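Local coordinates for protein type I polyketide synthase PikAII (Streptomyces venezuelae, PDB 3QP9) that probably epimerises the methyl-bearing alpha-carbon of a beta-keto polyketide intermediate rather than reducing its keto group, as a C2-type ketoreductase of a modular polyketide synthase, at residues Ser27-Ile32 against Thr484-Ala489; Ala372-Ala377 against Thr419-Ala424; Val398-Val403 against Val439-Trp444. One frame throughout, in Å; residues are numbered along the deposited sequence.

All three contacts are buried, interaction 2 throughout and interaction 3 nearly so, with W444 partly exposed, while interaction 1 reaches the surface at S27, R31 and A485. Interactions 1 and 3 are strand pairings in the same sheet: 484-489 lies beside 439-444, with probable backbone hydrogen bonds between V486 and A440 and between I488 and A440. Their order runs 27-32, 484-489, 439-444, 398-403, antiparallel at the first junction and parallel at the other two. Interaction 2 joins the helices either side of strand 396-402 in the chain, and L422 and D423 bring it against L399 and S401. Backbone hydrogen bonds dominate the strand contacts; the helix contact has none and rests on methyl and ring packing.

Interaction 1: residues Ser27-Ile32 against Thr484-Ala489; sequences SWRYRI and TAVTIA
The indole of W28 meets I488 at its edge: the CG2 methyl of I488 lies near the ring plane, 3.9 Å from CE3 of W28. With chi1 at -60°, the ring sits beside its own backbone N and its far end runs away from 484-489. R29 and I488 form a non-hydrogen-bonded pair with side chains on the face toward helix 468-481. There R29 folds at chi3 (46°), bringing one face of its guanidinium over V486, whose CG2 is 4.0 Å from NH2 of R29. The charge is met by a salt bridge from R29 to D483, and NE bonds to A236 O, so the planar group is fixed from two directions. Strands 29-36 and 485-488 run antiparallel here; the first strand of the chain thereby joins the last strand of the Rossmann-type ketoreductase half, as in other modular synthase ketoreductases, where a structural half is sewn to a catalytic one. Y30 and T487 point to the other face, their CB atoms 3.9 Å apart. This hydrogen-bonded pair is closed by T487 N to Y30 O at 2.8 Å, almost straight at 172°, and by Y30 N to T487 O at 2.9 Å; A489 N adds a bond to W28 O. The Y30 ring presents its edge to A489, with CE1 3.5 Å from A489 O. A water receives the Y30 OH bond at 2.7 Å and donates to both A489 O and S27 O. W493 also bonds the Y30 hydroxyl and packs edge-to-face on its ring.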
# COMPACT_ATOMS: atom_id res chain seq x y z
N SER A 27 11.45 -18.06 -8.50
CA SER A 27 11.03 -18.36 -7.15
C SER A 27 10.97 -17.05 -6.36
O SER A 27 10.73 -17.08 -5.18
CB SER A 27 11.98 -19.35 -6.46
OG SER A 27 13.26 -18.71 -6.34
N TRP A 28 11.13 -15.90 -7.00
CA TRP A 28 10.92 -14.61 -6.30
C TRP A 28 9.49 -14.04 -6.48
O TRP A 28 9.22 -12.98 -5.95
CB TRP A 28 11.90 -13.52 -6.81
CG TRP A 28 13.35 -13.83 -6.64
CD1 TRP A 28 13.90 -14.87 -5.97
CD2 TRP A 28 14.43 -13.00 -7.06
NE1 TRP A 28 15.27 -14.80 -6.07
CE2 TRP A 28 15.62 -13.63 -6.66
CE3 TRP A 28 14.50 -11.82 -7.80
CZ2 TRP A 28 16.91 -13.08 -6.94
CZ3 TRP A 28 15.78 -11.27 -8.06
CH2 TRP A 28 16.96 -11.91 -7.60
N ARG A 29 8.63 -14.68 -7.30
CA ARG A 29 7.30 -14.13 -7.56
C ARG A 29 6.24 -14.53 -6.56
O ARG A 29 6.04 -15.71 -6.30
CB ARG A 29 6.82 -14.53 -9.00
CG ARG A 29 7.71 -14.07 -10.09
CD ARG A 29 7.26 -14.81 -11.47
NE ARG A 29 5.80 -14.74 -11.60
CZ ARG A 29 5.13 -13.66 -12.02
NH1 ARG A 29 3.80 -13.69 -12.12
NH2 ARG A 29 5.78 -12.58 -12.49
N TYR A 30 5.57 -13.52 -5.91
CA TYR A 30 4.50 -13.75 -4.92
C TYR A 30 3.36 -12.90 -5.31
O TYR A 30 3.55 -11.94 -6.10
CB TYR A 30 4.93 -13.39 -3.46
CG TYR A 30 6.12 -14.23 -3.06
CD1 TYR A 30 7.41 -13.83 -3.39
CD2 TYR A 30 5.94 -15.49 -2.56
CE1 TYR A 30 8.56 -14.62 -3.08
CE2 TYR A 30 7.10 -16.30 -2.19
CZ TYR A 30 8.37 -15.84 -2.51
OH TYR A 30 9.44 -16.62 -2.19
N ARG A 31 2.18 -13.18 -4.77
CA ARG A 31 1.10 -12.20 -4.99
C ARG A 31 0.18 -12.30 -3.86
O ARG A 31 0.17 -13.32 -3.11
CB ARG A 31 0.34 -12.56 -6.31
CG ARG A 31 -0.21 -14.06 -6.35
CD ARG A 31 -1.42 -14.35 -7.38
NE ARG A 31 -1.25 -15.69 -7.90
CZ ARG A 31 -1.84 -16.81 -7.48
NH1 ARG A 31 -1.50 -17.95 -8.06
NH2 ARG A 31 -2.77 -16.84 -6.55
N ILE A 32 -0.76 -11.36 -3.78
CA ILE A 32 -1.78 -11.39 -2.72
C ILE A 32 -3.06 -12.11 -3.14
O ILE A 32 -3.61 -11.82 -4.17
CB ILE A 32 -2.09 -9.95 -2.14
CG1 ILE A 32 -0.90 -9.44 -1.26
CG2 ILE A 32 -3.41 -9.89 -1.25
CD1 ILE A 32 -0.67 -10.24 0.02
N THR A 484 -0.42 -7.32 -13.19
CA THR A 484 -0.94 -6.04 -12.74
C THR A 484 -0.50 -5.76 -11.29
O THR A 484 -0.24 -4.63 -10.95
CB THR A 484 -2.48 -5.90 -13.03
OG1 THR A 484 -2.89 -4.53 -12.84
CG2 THR A 484 -3.25 -6.69 -12.15
N ALA A 485 -0.31 -6.79 -10.45
CA ALA A 485 0.12 -6.57 -9.07
C ALA A 485 0.92 -7.85 -8.79
O ALA A 485 0.36 -8.95 -8.90
CB ALA A 485 -1.09 -6.41 -8.16
N VAL A 486 2.22 -7.74 -8.56
CA VAL A 486 3.04 -8.91 -8.23
C VAL A 486 4.08 -8.45 -7.17
O VAL A 486 4.43 -7.30 -7.13
CB VAL A 486 3.71 -9.44 -9.47
CG1 VAL A 486 4.64 -8.40 -10.07
CG2 VAL A 486 4.44 -10.78 -9.18
N THR A 487 4.53 -9.33 -6.30
CA THR A 487 5.64 -9.03 -5.35
C THR A 487 6.91 -9.78 -5.86
O THR A 487 6.87 -10.96 -6.08
CB THR A 487 5.32 -9.55 -3.97
OG1 THR A 487 4.22 -8.81 -3.52
CG2 THR A 487 6.51 -9.39 -2.95
N ILE A 488 8.05 -9.09 -5.92
CA ILE A 488 9.27 -9.75 -6.34
C ILE A 488 10.21 -9.60 -5.14
O ILE A 488 10.64 -8.52 -4.84
CB ILE A 488 9.83 -9.06 -7.52
CG1 ILE A 488 8.76 -9.16 -8.65
CG2 ILE A 488 11.17 -9.84 -8.01
CD1 ILE A 488 9.25 -8.60 -9.94
N ALA A 489 10.58 -10.71 -4.54
CA ALA A 489 11.41 -10.67 -3.35
C ALA A 489 12.17 -12.01 -3.18
O ALA A 489 11.68 -13.07 -3.58
CB ALA A 489 10.49 -10.35 -2.15
O HOH W 1 11.85 -15.48 -2.76

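Interaction 2: residues Ala372-Ala377 against Thr419-Ala424; sequences AKATAA and TAFLDA
A374 and A377 offer bare methyl groups to F421 and L422, and there the two helices pack tightly. A377 CB lies 3.5 Å from L422 CD2. The same CD2 methyl also reaches the backbone, 3.6 Å from K373 O, so this branch rests against K373 and A377, one turn apart. F421, its CG anti to the backbone N (chi1 179°), sends its ring past A374, with CD2 of F421 3.6 Å from A374 CB; M174 and P170 of helix 170-185 touch the ring too. The helix axes, 34° from parallel, come within 8.4 Å, a close spacing consistent with the alanines A374 and A377 on one side. Looser packing is found at K373 and T419, which lie side by side pointing the same way, with K373 CE 4.0 Å from T419 OG1. Both probably lie at active-site positions of the Rossmann-type ketoreductase fold, near S402, with T419 where reductive relatives usually have asparagine. K373 bends at chi2 and chi3 and carries its amine to P351 O. No hydrogen bond crosses between 372-377 and 419-424: apolar methyl and ring contacts hold the helices together, and polar groups gather at the K373 and T419 end.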
# COMPACT_ATOMS: atom_id res chain seq x y z
N ALA A 372 5.71 11.94 -1.18
CA ALA A 372 6.90 11.50 -1.90
C ALA A 372 6.72 10.18 -2.66
O ALA A 372 7.41 9.97 -3.68
CB ALA A 372 8.08 11.40 -0.96
N LYS A 373 5.86 9.28 -2.15
CA LYS A 373 5.74 7.95 -2.75
C LYS A 373 4.58 7.85 -3.73
O LYS A 373 4.63 7.14 -4.76
CB LYS A 373 5.64 6.82 -1.71
CG LYS A 373 6.89 6.44 -0.94
CD LYS A 373 8.18 6.33 -1.75
CE LYS A 373 8.59 4.91 -2.04
NZ LYS A 373 9.96 4.86 -2.61
N ALA A 374 3.55 8.61 -3.47
CA ALA A 374 2.29 8.45 -4.21
C ALA A 374 1.72 9.61 -5.04
O ALA A 374 0.93 9.36 -5.94
CB ALA A 374 1.20 7.97 -3.23
N THR A 375 2.03 10.85 -4.73
CA THR A 375 1.37 11.99 -5.44
C THR A 375 1.71 12.08 -6.94
O THR A 375 0.80 12.38 -7.82
CB THR A 375 1.67 13.34 -4.75
OG1 THR A 375 1.03 13.30 -3.45
CG2 THR A 375 1.11 14.53 -5.56
N ALA A 376 2.98 11.89 -7.25
CA ALA A 376 3.33 11.86 -8.69
C ALA A 376 2.61 10.75 -9.47
O ALA A 376 2.20 10.91 -10.63
CB ALA A 376 4.85 11.84 -8.85
N ALA A 377 2.45 9.58 -8.83
CA ALA A 377 1.81 8.45 -9.46
C ALA A 377 0.36 8.78 -9.61
O ALA A 377 -0.22 8.45 -10.64
CB ALA A 377 2.02 7.14 -8.61
N THR A 419 3.11 3.48 -0.33
CA THR A 419 3.41 2.46 -1.29
C THR A 419 2.14 1.60 -1.44
O THR A 419 1.82 1.11 -2.56
CB THR A 419 4.70 1.85 -0.72
OG1 THR A 419 5.81 2.01 -1.58
CG2 THR A 419 4.69 0.63 0.19
N ALA A 420 1.36 1.47 -0.35
CA ALA A 420 0.05 0.76 -0.56
C ALA A 420 -0.87 1.50 -1.47
O ALA A 420 -1.78 0.91 -2.08
CB ALA A 420 -0.70 0.41 0.80
N PHE A 421 -0.63 2.81 -1.64
CA PHE A 421 -1.52 3.55 -2.55
C PHE A 421 -1.21 3.14 -3.95
O PHE A 421 -2.19 3.03 -4.82
CB PHE A 421 -1.32 5.07 -2.41
CG PHE A 421 -2.18 5.87 -3.34
CD1 PHE A 421 -3.49 6.20 -2.98
CD2 PHE A 421 -1.66 6.31 -4.58
CE1 PHE A 421 -4.30 6.94 -3.84
CE2 PHE A 421 -2.40 7.02 -5.40
CZ PHE A 421 -3.75 7.38 -5.03
N LEU A 422 0.09 2.89 -4.24
CA LEU A 422 0.52 2.36 -5.61
C LEU A 422 -0.12 1.05 -5.96
O LEU A 422 -0.63 0.82 -7.13
CB LEU A 422 2.05 2.22 -5.67
CG LEU A 422 2.84 3.41 -5.21
CD1 LEU A 422 4.32 3.14 -5.35
CD2 LEU A 422 2.47 4.64 -6.14
N ASP A 423 -0.08 0.10 -5.00
CA ASP A 423 -0.63 -1.23 -5.20
C ASP A 423 -2.15 -1.11 -5.39
O ASP A 423 -2.74 -1.75 -6.25
CB ASP A 423 -0.34 -2.17 -4.03
CG ASP A 423 1.09 -2.41 -3.81
OD1 ASP A 423 1.45 -2.60 -2.63
OD2 ASP A 423 1.89 -2.65 -4.79
N ALA A 424 -2.79 -0.19 -4.70
CA ALA A 424 -4.23 0.01 -4.95
C ALA A 424 -4.61 0.61 -6.27
O ALA A 424 -5.70 0.33 -6.75
CB ALA A 424 -4.87 0.90 -3.85

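Interaction 3: residues Val398-Val403 against Val439-Trp444; sequences VLFSSV and VAWSPW
V439 N bonds L399 O at 2.9 Å, the first of four backbone hydrogen bonds that pair 398-403 with 439-444 in parallel, and meets that carbonyl nearly head-on (173°). S401 N to V439 O (2.8 Å), W441 N to S401 O and V403 N to W441 O continue the ladder, the last two donors from above their carbonyl planes; W441 to S401 is the longest at 3.2 Å. Strands 396-402 and 435-441 are linked by helix 413-426 in a beta-alpha-beta crossover of the Rossmann fold. Aromatic contacts gather on the face bearing F400, V439 and W441. The F400 ring has W441 NE1 over one face, 3.4 Å from CD2 of F400, and its plane is turned 44° from the five-membered ring of W441. W441 CG stands anti to its carbonyl carbon (chi1 -63°), which helps bring NE1 there. W441 is sandwiched between V439 CG1 over one face and W444 NE1 over the other. W444 also brings CZ2 to 4.0 Å from F400 CE2, closing a three-ring cluster; helix 468-481 packs on the two tryptophans through A471 and L475. V403 packs CG1 against the backbone, 3.6 Å from S442 N. On the other face S401 and A440 point together; S401 OG bonds weakly to D423 and T419. Chemistry thus divides by face: aromatic toward helix 468-481, a mix of L399, S401 and A440 toward helix 413-426, with S401 OG its polar point.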
# COMPACT_ATOMS: atom_id res chain seq x y z
N VAL A 398 4.08 1.58 -14.86
CA VAL A 398 4.65 0.67 -13.99
C VAL A 398 5.11 1.41 -12.77
O VAL A 398 6.00 2.27 -12.82
CB VAL A 398 5.87 -0.08 -14.63
CG1 VAL A 398 6.41 -1.13 -13.67
CG2 VAL A 398 5.43 -0.67 -15.95
N LEU A 399 4.47 1.11 -11.63
CA LEU A 399 4.84 1.67 -10.30
C LEU A 399 5.75 0.77 -9.49
O LEU A 399 5.49 -0.47 -9.30
CB LEU A 399 3.51 1.89 -9.53
CG LEU A 399 2.44 2.60 -10.38
CD1 LEU A 399 1.08 2.86 -9.51
CD2 LEU A 399 2.98 3.98 -10.86
N PHE A 400 6.81 1.36 -8.98
CA PHE A 400 7.72 0.65 -8.07
C PHE A 400 7.24 0.85 -6.64
O PHE A 400 7.38 1.92 -6.09
CB PHE A 400 9.19 1.16 -8.25
CG PHE A 400 9.93 0.51 -9.41
CD1 PHE A 400 9.31 0.29 -10.62
CD2 PHE A 400 11.27 0.10 -9.28
CE1 PHE A 400 10.00 -0.32 -11.67
CE2 PHE A 400 11.96 -0.53 -10.34
CZ PHE A 400 11.36 -0.76 -11.49
N SER A 401 6.69 -0.23 -6.06
CA SER A 401 6.22 -0.25 -4.71
C SER A 401 7.21 -1.11 -3.90
O SER A 401 8.36 -1.36 -4.32
CB SER A 401 4.78 -0.81 -4.73
OG SER A 401 4.22 -1.11 -3.46
N SER A 402 6.76 -1.62 -2.77
CA SER A 402 7.70 -2.20 -1.79
C SER A 402 7.00 -3.27 -0.99
O SER A 402 5.82 -3.14 -0.69
CB SER A 402 8.17 -1.09 -0.84
OG SER A 402 8.64 -1.63 0.36
N VAL A 403 7.74 -4.30 -0.60
CA VAL A 403 7.24 -5.28 0.32
C VAL A 403 6.70 -4.64 1.67
O VAL A 403 6.00 -5.33 2.41
CB VAL A 403 8.28 -6.41 0.63
CG1 VAL A 403 8.65 -7.24 -0.65
CG2 VAL A 403 9.60 -5.86 1.30
N VAL A 439 4.62 -3.17 -9.01
CA VAL A 439 5.49 -4.25 -8.54
C VAL A 439 6.06 -3.95 -7.13
O VAL A 439 6.74 -2.93 -6.90
CB VAL A 439 6.64 -4.50 -9.51
CG1 VAL A 439 7.47 -5.61 -8.99
CG2 VAL A 439 6.07 -4.95 -10.95
N ALA A 440 5.79 -4.83 -6.16
CA ALA A 440 6.25 -4.56 -4.78
C ALA A 440 7.58 -5.27 -4.60
O ALA A 440 7.62 -6.45 -4.52
CB ALA A 440 5.25 -5.10 -3.79
N TRP A 441 8.66 -4.53 -4.43
CA TRP A 441 10.00 -5.09 -4.40
C TRP A 441 10.56 -5.19 -3.01
O TRP A 441 10.25 -4.38 -2.11
CB TRP A 441 10.94 -4.15 -5.12
CG TRP A 441 10.65 -3.93 -6.60
CD1 TRP A 441 10.04 -2.82 -7.17
CD2 TRP A 441 11.13 -4.72 -7.70
NE1 TRP A 441 10.06 -2.94 -8.54
CE2 TRP A 441 10.77 -4.05 -8.89
CE3 TRP A 441 11.86 -5.92 -7.78
CZ2 TRP A 441 11.08 -4.57 -10.20
CZ3 TRP A 441 12.22 -6.42 -9.08
CH2 TRP A 441 11.77 -5.79 -10.25
N SER A 442 11.39 -6.20 -2.81
CA SER A 442 12.23 -6.19 -1.67
C SER A 442 13.44 -5.37 -2.05
O SER A 442 13.67 -5.13 -3.21
CB SER A 442 12.60 -7.65 -1.24
OG SER A 442 13.37 -8.29 -2.20
N PRO A 443 14.24 -4.91 -1.05
CA PRO A 443 15.34 -4.00 -1.45
C PRO A 443 16.37 -4.55 -2.41
O PRO A 443 16.81 -5.69 -2.28
CB PRO A 443 16.03 -3.68 -0.08
CG PRO A 443 14.86 -3.70 0.93
CD PRO A 443 14.02 -4.91 0.40
N TRP A 444 16.85 -3.69 -3.30
CA TRP A 444 17.89 -4.01 -4.28
C TRP A 444 19.28 -3.77 -3.69
O TRP A 444 19.48 -2.84 -2.91
CB TRP A 444 17.77 -3.06 -5.42
CG TRP A 444 16.56 -3.32 -6.32
CD1 TRP A 444 15.29 -3.77 -5.95
CD2 TRP A 444 16.48 -3.04 -7.72
NE1 TRP A 444 14.47 -3.81 -7.06
CE2 TRP A 444 15.17 -3.38 -8.15
CE3 TRP A 444 17.40 -2.54 -8.67
CZ2 TRP A 444 14.74 -3.24 -9.49
CZ3 TRP A 444 16.98 -2.42 -10.01
CH2 TRP A 444 15.65 -2.75 -10.40